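Local coordinates for putative malic enzyme ((S)-malate:NAD+ oxidoreductase (decarboxylating)) (Streptococcus pyogenes, PDB 2A9F), which probably catalyses the NAD-dependent oxidative decarboxylation of (S)-malate with the help of a divalent metal ion such as magnesium or manganese, at residues E119-S122 and I123-L127; E146-Q149 and R150-E154; G269-K272 and A273-S277. One frame throughout, in Å; residues are numbered along the deposited sequence.

Overall arrangement
The three contacts follow in order along the chain, each within or at the start of one helix. Contacts 1 and 2 belong to the N-terminal domain and lie on helices 117-127 and 143-154, associated with the parallel sheet 106-111, 67-72, 133-136 and 159-161. Their centres are about 10 Å apart, and the helices touch through isoleucine and leucine side chains as well as a salt bridge. Contact 3 lies at the entry to the short helix 273-277 of the NAD-binding domain, about 44 Å (centre to centre) from contact 1 and about 37 Å from contact 2. The first two thus form one helix pair; the third has its nearest atoms about 24 Å from contact 2.

Contact 1: residues E119-S122 and I123-L127; sequences EIIS and IVKAL
Ile123 folds back over the preceding helical turn, where its CG1 lies 3.0 Å from Glu119 O. Chi1 (-86°) puts CG1 beside the backbone N, anti to the carbonyl carbon; the extended chi2 (158°) then leaves CD1 3.1 Å from Glu119 O, while the Glu119 side chain lies alongside, pointing the same way. The amide of Ile123 makes only weak hydrogen bonds, one to Glu119 O and one to Ile120 O. Val124 has the straighter link, an i to i+4 bond of the alpha-helix: its N reaches Ile120 O at 3.1 Å, with an N-H...O angle of 176°, and CG2 rests 3.7 Å from Ile120 O. At Lys125 the same spacing joins the backbone N to Ile121 O at 3.1 Å. The Lys125 aliphatic chain runs beside Ile121, CD meeting Ile121 CD1 at 3.9 Å, before a bend at chi3 carries NZ to a salt bridge with Glu154. Ala126 closes the turn with a weak, long bond from N to Ser122 O (3.4 Å); Ser122 OG itself pairs with Glu118 O. Helix 117-127 links the parallel strands 106-111 and 133-136 of one sheet. Ile120 and Ile121 pack on helix 143-154, Ile123 meets Leu112 and also Ile123 of the second subunit, and Leu127 touches Ile110 of that subunit, so the helix joins both domain core and dimer contact.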
loop_
_atom_site.group_PDB
_atom_site.type_symbol
_atom_site.label_atom_id
_atom_site.label_comp_id
_atom_site.label_asym_id
_atom_site.label_seq_id
_atom_site.Cartn_x
_atom_site.Cartn_y
_atom_site.Cartn_z
ATOM N N GLU A 119 -4.858 17.473 3.914
ATOM C CA GLU A 119 -3.956 16.645 3.132
ATOM C C GLU A 119 -4.102 15.136 3.359
ATOM O O GLU A 119 -3.504 14.343 2.631
ATOM C CB GLU A 119 -2.500 17.074 3.343
ATOM C CG GLU A 119 -1.946 16.868 4.728
ATOM C CD GLU A 119 -0.429 16.968 4.742
ATOM O OE1 GLU A 119 0.217 16.154 4.040
ATOM O OE2 GLU A 119 0.115 17.854 5.445
ATOM N N ILE A 120 -4.880 14.732 4.360
ATOM C CA ILE A 120 -5.078 13.311 4.578
ATOM C C ILE A 120 -6.097 12.856 3.543
ATOM O O ILE A 120 -5.875 11.863 2.844
ATOM C CB ILE A 120 -5.623 12.979 6.005
ATOM C CG1 ILE A 120 -4.511 13.137 7.040
ATOM C CG2 ILE A 120 -6.149 11.533 6.050
ATOM C CD1 ILE A 120 -4.933 12.802 8.448
ATOM N N ILE A 121 -7.203 13.598 3.432
ATOM C CA ILE A 121 -8.250 13.229 2.482
ATOM C C ILE A 121 -7.689 13.337 1.082
ATOM O O ILE A 121 -8.071 12.594 0.194
ATOM C CB ILE A 121 -9.548 14.102 2.645
ATOM C CG1 ILE A 121 -9.637 15.176 1.567
ATOM C CG2 ILE A 121 -9.586 14.749 4.014
ATOM C CD1 ILE A 121 -10.302 14.709 0.271
ATOM N N SER A 122 -6.733 14.234 0.905
ATOM C CA SER A 122 -6.120 14.429 -0.396
ATOM C C SER A 122 -5.091 13.353 -0.745
ATOM O O SER A 122 -4.843 13.084 -1.930
ATOM C CB SER A 122 -5.487 15.815 -0.445
ATOM O OG SER A 122 -6.506 16.791 -0.288
ATOM N N ILE A 123 -4.501 12.745 0.287
ATOM C CA ILE A 123 -3.506 11.671 0.112
ATOM C C ILE A 123 -4.220 10.399 -0.331
ATOM O O ILE A 123 -3.827 9.749 -1.303
ATOM C CB ILE A 123 -2.756 11.363 1.439
ATOM C CG1 ILE A 123 -1.556 12.301 1.594
ATOM C CG2 ILE A 123 -2.306 9.899 1.465
ATOM C CD1 ILE A 123 -1.100 12.458 3.021
ATOM N N VAL A 124 -5.268 10.056 0.406
ATOM C CA VAL A 124 -6.075 8.882 0.131
ATOM C C VAL A 124 -6.757 8.991 -1.223
ATOM O O VAL A 124 -6.785 8.026 -1.983
ATOM C CB VAL A 124 -7.138 8.700 1.218
ATOM C CG1 VAL A 124 -8.202 7.724 0.761
ATOM C CG2 VAL A 124 -6.470 8.228 2.497
ATOM N N LYS A 125 -7.301 10.163 -1.537
ATOM C CA LYS A 125 -7.971 10.330 -2.819
ATOM C C LYS A 125 -6.970 9.986 -3.932
ATOM O O LYS A 125 -7.322 9.404 -4.957
ATOM C CB LYS A 125 -8.488 11.772 -2.969
ATOM C CG LYS A 125 -9.905 11.871 -3.510
ATOM C CD LYS A 125 -10.470 13.287 -3.368
ATOM C CE LYS A 125 -9.695 14.284 -4.221
ATOM N NZ LYS A 125 -10.039 15.698 -3.919
ATOM N N ALA A 126 -5.710 10.333 -3.716
ATOM C CA ALA A 126 -4.695 10.050 -4.713
ATOM C C ALA A 126 -4.336 8.555 -4.750
ATOM O O ALA A 126 -3.853 8.047 -5.768
ATOM C CB ALA A 126 -3.464 10.897 -4.437
ATOM N N LEU A 127 -4.571 7.861 -3.638
ATOM C CA LEU A 127 -4.287 6.436 -3.540
ATOM C C LEU A 127 -5.430 5.636 -4.122
ATOM O O LEU A 127 -5.224 4.569 -4.701
ATOM C CB LEU A 127 -4.117 6.009 -2.082
ATOM C CG LEU A 127 -2.880 6.458 -1.322
ATOM C CD1 LEU A 127 -3.053 6.179 0.144
ATOM C CD2 LEU A 127 -1.668 5.741 -1.874
#

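Contact 2: residues E146-Q149 and R150-E154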
loop_
_atom_site.group_PDB
_atom_site.type_symbol
_atom_site.label_atom_id
_atom_site.label_comp_id
_atom_site.label_asym_id
_atom_site.label_seq_id
_atom_site.Cartn_x
_atom_site.Cartn_y
_atom_site.Cartn_z
ATOM N N GLU A 146 -14.883 14.330 9.502
ATOM C CA GLU A 146 -14.834 15.128 8.288
ATOM C C GLU A 146 -14.053 14.386 7.194
ATOM O O GLU A 146 -14.435 14.401 6.022
ATOM C CB GLU A 146 -14.189 16.491 8.580
ATOM C CG GLU A 146 -14.243 17.471 7.408
ATOM C CD GLU A 146 -13.418 18.728 7.641
ATOM O OE1 GLU A 146 -13.347 19.564 6.716
ATOM O OE2 GLU A 146 -12.837 18.883 8.738
ATOM N N ILE A 147 -12.957 13.738 7.581
ATOM C CA ILE A 147 -12.141 12.980 6.633
ATOM C C ILE A 147 -12.971 11.897 5.946
ATOM O O ILE A 147 -12.866 11.696 4.737
ATOM C CB ILE A 147 -10.954 12.298 7.343
ATOM C CG1 ILE A 147 -9.970 13.357 7.834
ATOM C CG2 ILE A 147 -10.281 11.297 6.406
ATOM C CD1 ILE A 147 -8.777 12.782 8.531
ATOM N N GLU A 148 -13.803 11.207 6.721
ATOM C CA GLU A 148 -14.628 10.144 6.177
ATOM C C GLU A 148 -15.710 10.656 5.242
ATOM O O GLU A 148 -15.947 10.072 4.183
ATOM C CB GLU A 148 -15.290 9.347 7.295
ATOM C CG GLU A 148 -15.968 8.097 6.780
ATOM C CD GLU A 148 -16.981 7.527 7.748
ATOM O OE1 GLU A 148 -17.954 8.236 8.080
ATOM O OE2 GLU A 148 -16.812 6.366 8.169
ATOM N N GLN A 149 -16.371 11.740 5.636
ATOM C CA GLN A 149 -17.443 12.305 4.825
ATOM C C GLN A 149 -16.943 12.883 3.505
ATOM O O GLN A 149 -17.567 12.701 2.459
ATOM C CB GLN A 149 -18.191 13.367 5.627
ATOM C CG GLN A 149 -18.804 12.820 6.917
ATOM C CD GLN A 149 -19.682 11.593 6.681
ATOM O OE1 GLN A 149 -20.788 11.695 6.140
ATOM N NE2 GLN A 149 -19.185 10.425 7.082
ATOM N N ARG A 150 -15.819 13.582 3.555
ATOM C CA ARG A 150 -15.246 14.156 2.351
ATOM C C ARG A 150 -14.728 13.021 1.458
ATOM O O ARG A 150 -14.711 13.143 0.230
ATOM C CB ARG A 150 -14.092 15.103 2.713
ATOM C CG ARG A 150 -14.515 16.490 3.180
ATOM C CD ARG A 150 -14.709 17.452 2.006
ATOM N NE ARG A 150 -13.432 17.783 1.384
ATOM C CZ ARG A 150 -12.480 18.501 1.976
ATOM N NH1 ARG A 150 -12.665 18.975 3.203
ATOM N NH2 ARG A 150 -11.332 18.726 1.351
ATOM N N LEU A 151 -14.313 11.920 2.086
ATOM C CA LEU A 151 -13.762 10.759 1.378
ATOM C C LEU A 151 -14.844 9.913 0.720
ATOM O O LEU A 151 -14.672 9.403 -0.391
ATOM C CB LEU A 151 -12.957 9.907 2.356
ATOM C CG LEU A 151 -11.450 9.734 2.165
ATOM C CD1 LEU A 151 -10.824 10.903 1.467
ATOM C CD2 LEU A 151 -10.848 9.530 3.528
ATOM N N ILE A 152 -15.955 9.766 1.431
ATOM C CA ILE A 152 -17.101 9.015 0.949
ATOM C C ILE A 152 -17.691 9.721 -0.265
ATOM O O ILE A 152 -18.048 9.089 -1.259
ATOM C CB ILE A 152 -18.197 8.943 2.027
ATOM C CG1 ILE A 152 -17.816 7.911 3.094
ATOM C CG2 ILE A 152 -19.540 8.644 1.376
ATOM C CD1 ILE A 152 -18.823 7.798 4.232
ATOM N N LYS A 153 -17.798 11.041 -0.157
ATOM C CA LYS A 153 -18.362 11.876 -1.206
ATOM C C LYS A 153 -17.442 11.996 -2.412
ATOM O O LYS A 153 -17.864 11.757 -3.541
ATOM C CB LYS A 153 -18.683 13.267 -0.640
ATOM C CG LYS A 153 -20.176 13.603 -0.559
ATOM C CD LYS A 153 -20.792 13.731 -1.967
ATOM C CE LYS A 153 -22.243 14.244 -1.960
ATOM N NZ LYS A 153 -23.260 13.294 -1.384
ATOM N N GLU A 154 -16.183 12.340 -2.174
ATOM C CA GLU A 154 -15.224 12.508 -3.259
ATOM C C GLU A 154 -14.592 11.252 -3.875
ATOM O O GLU A 154 -13.995 11.338 -4.945
ATOM C CB GLU A 154 -14.122 13.476 -2.805
ATOM C CG GLU A 154 -14.589 14.928 -2.744
ATOM C CD GLU A 154 -13.680 15.829 -1.924
ATOM O OE1 GLU A 154 -12.445 15.774 -2.106
ATOM O OE2 GLU A 154 -14.210 16.609 -1.102
#
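Glu146 and Arg150, one turn apart on the helix of a beta-alpha-beta unit (strand 133-136, helix 143-154, strand 159-161), open a salt-bridge network that continues to Glu154. The carboxylate of Glu146 approaches the guanidinium at its edge, OE1 lying 3.6 Å from Arg150 NH1, a long salt bridge with the two planes turned 56° apart. On the next turn Arg150 NE donates to Glu154 OE2 at 2.9 Å. This shorter bridge lies close to the guanidinium plane and uses the syn side of the carboxylate. Arg150 gets there by a folded chain, bent at chi2 and chi3.

A buried face of the helix is apolar: Ile147 CG2 meets Leu151 CD2 at 3.4 Å, the two chains side by side, and Leu151 CB also sits close to Ile147 O. Towards another flank, the aliphatic part of Glu148 runs alongside Ile152, its CG 3.8 Å from Ile152 CD1, while Gln149 NE2 approaches the same CD1. Backbone bonds of the helix set this i to i+4 spacing, with Arg150 N to Glu146 O at 2.9 Å and Ile152 N to Glu148 O at 2.8 Å.

Further out, Arg150 NH2 forms a salt bridge with Glu118 OE2 of helix 117-127. NE and NH2 are thus gripped by Glu154 and Glu118, Glu146 adds the longer contact, and together they fix the rotation of the guanidinium. Ile147 and Leu151 pack on Leu136 of the sheet and on helix 117-127. Glu148 is anchored at its far end, where OE2 accepts a hydrogen bond from the backbone N of His161, on strand 159-161.

Contact 3: residues G269-K272 and A273-S277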
loop_
_atom_site.group_PDB
_atom_site.type_symbol
_atom_site.label_atom_id
_atom_site.label_comp_id
_atom_site.label_asym_id
_atom_site.label_seq_id
_atom_site.Cartn_x
_atom_site.Cartn_y
_atom_site.Cartn_z
ATOM N N GLY A 269 -19.904 5.662 32.682
ATOM C CA GLY A 269 -20.711 5.505 33.889
ATOM C C GLY A 269 -21.901 6.429 34.094
ATOM O O GLY A 269 -22.342 6.635 35.227
ATOM N N VAL A 270 -22.431 6.967 33.000
ATOM C CA VAL A 270 -23.562 7.880 33.038
ATOM C C VAL A 270 -24.879 7.227 33.454
ATOM O O VAL A 270 -25.851 7.925 33.753
ATOM C CB VAL A 270 -23.736 8.558 31.656
ATOM C CG1 VAL A 270 -24.986 9.409 31.626
ATOM C CG2 VAL A 270 -22.511 9.416 31.355
ATOM N N LEU A 271 -24.911 5.896 33.498
ATOM C CA LEU A 271 -26.133 5.181 33.859
ATOM C C LEU A 271 -26.053 4.513 35.226
ATOM O O LEU A 271 -25.466 3.443 35.374
ATOM C CB LEU A 271 -26.450 4.124 32.804
ATOM C CG LEU A 271 -27.920 3.758 32.584
ATOM C CD1 LEU A 271 -27.980 2.486 31.746
ATOM C CD2 LEU A 271 -28.637 3.557 33.912
ATOM N N LYS A 272 -26.663 5.151 36.220
ATOM C CA LYS A 272 -26.670 4.639 37.588
ATOM C C LYS A 272 -27.783 3.602 37.793
ATOM O O LYS A 272 -28.962 3.868 37.540
ATOM C CB LYS A 272 -26.832 5.807 38.567
ATOM C CG LYS A 272 -25.752 6.883 38.419
ATOM C CD LYS A 272 -26.015 8.100 39.315
ATOM C CE LYS A 272 -25.722 7.830 40.797
ATOM N NZ LYS A 272 -26.591 6.786 41.406
ATOM N N ALA A 273 -27.384 2.421 38.258
ATOM C CA ALA A 273 -28.284 1.294 38.497
ATOM C C ALA A 273 -29.739 1.607 38.860
ATOM O O ALA A 273 -30.653 1.149 38.182
ATOM C CB ALA A 273 -27.677 0.393 39.557
ATOM N N GLU A 274 -29.951 2.378 39.926
ATOM C CA GLU A 274 -31.303 2.716 40.389
ATOM C C GLU A 274 -32.304 2.925 39.259
ATOM O O GLU A 274 -33.418 2.403 39.297
ATOM C CB GLU A 274 -31.292 3.985 41.250
ATOM C CG GLU A 274 -30.175 4.065 42.272
ATOM C CD GLU A 274 -28.851 4.459 41.642
ATOM O OE1 GLU A 274 -28.815 5.521 40.976
ATOM O OE2 GLU A 274 -27.853 3.718 41.813
ATOM N N TRP A 275 -31.900 3.696 38.257
ATOM C CA TRP A 275 -32.762 4.005 37.128
ATOM C C TRP A 275 -33.292 2.762 36.430
ATOM O O TRP A 275 -34.486 2.661 36.166
ATOM C CB TRP A 275 -32.015 4.886 36.121
ATOM C CG TRP A 275 -31.466 6.156 36.715
ATOM C CD1 TRP A 275 -31.969 6.851 37.780
ATOM C CD2 TRP A 275 -30.347 6.914 36.239
ATOM N NE1 TRP A 275 -31.237 7.992 37.995
ATOM C CE2 TRP A 275 -30.236 8.058 37.064
ATOM C CE3 TRP A 275 -29.430 6.741 35.194
ATOM C CZ2 TRP A 275 -29.241 9.026 36.877
ATOM C CZ3 TRP A 275 -28.440 7.706 35.009
ATOM C CH2 TRP A 275 -28.356 8.835 35.851
ATOM N N ILE A 276 -32.400 1.817 36.142
ATOM C CA ILE A 276 -32.776 0.580 35.458
ATOM C C ILE A 276 -34.127 0.091 35.951
ATOM O O ILE A 276 -34.986 -0.317 35.166
ATOM C CB ILE A 276 -31.713 -0.518 35.680
ATOM C CG1 ILE A 276 -30.393 -0.084 35.034
ATOM C CG2 ILE A 276 -32.191 -1.843 35.094
ATOM C CD1 ILE A 276 -29.232 -1.020 35.285
ATOM N N SER A 277 -34.307 0.161 37.263
ATOM C CA SER A 277 -35.544 -0.258 37.898
ATOM C C SER A 277 -36.746 0.353 37.181
ATOM O O SER A 277 -37.723 -0.337 36.911
ATOM C CB SER A 277 -35.533 0.179 39.367
ATOM O OG SER A 277 -34.286 -0.125 39.980
#
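Lys272 lies across one face of the Trp275 indole at the entry to the short, weakly bonded helix 273-277 of the NAD-binding domain, which belongs to the Rossmann-type superfamily. The interaction is a CH-pi contact: Lys272 CB stands 4.1 Å from the centroid of the six-membered ring, directly along its normal, and CG continues over CH2. Apolar packing adds the edge of the ring, where Leu271 CD2 comes within 3.5 Å of Trp275 CE3, the two side chains running in opposite directions; Leu271 and Trp275 both touch Glu257 of helix 254-257. The same methyl reaches Ile276 CG1 at 4.2 Å, and both aliphatic residues also rest on Ile285 of strand 284-287, tying the loop and the helix start to the sheet.

One backbone hydrogen bond joins the segments, from Trp275 N to Lys272 O at 3.0 Å, which spans the turn as the loop becomes helix. For the charged interaction, bends at chi3 and chi4 of Lys272, met by a bend at chi2 of Glu274, bring the ammonium to the carboxylate. The resulting salt bridge is short, Lys272 NZ lying 2.6 Å from Glu274 OE1 and approaching from above the carboxylate plane, 36° out of it.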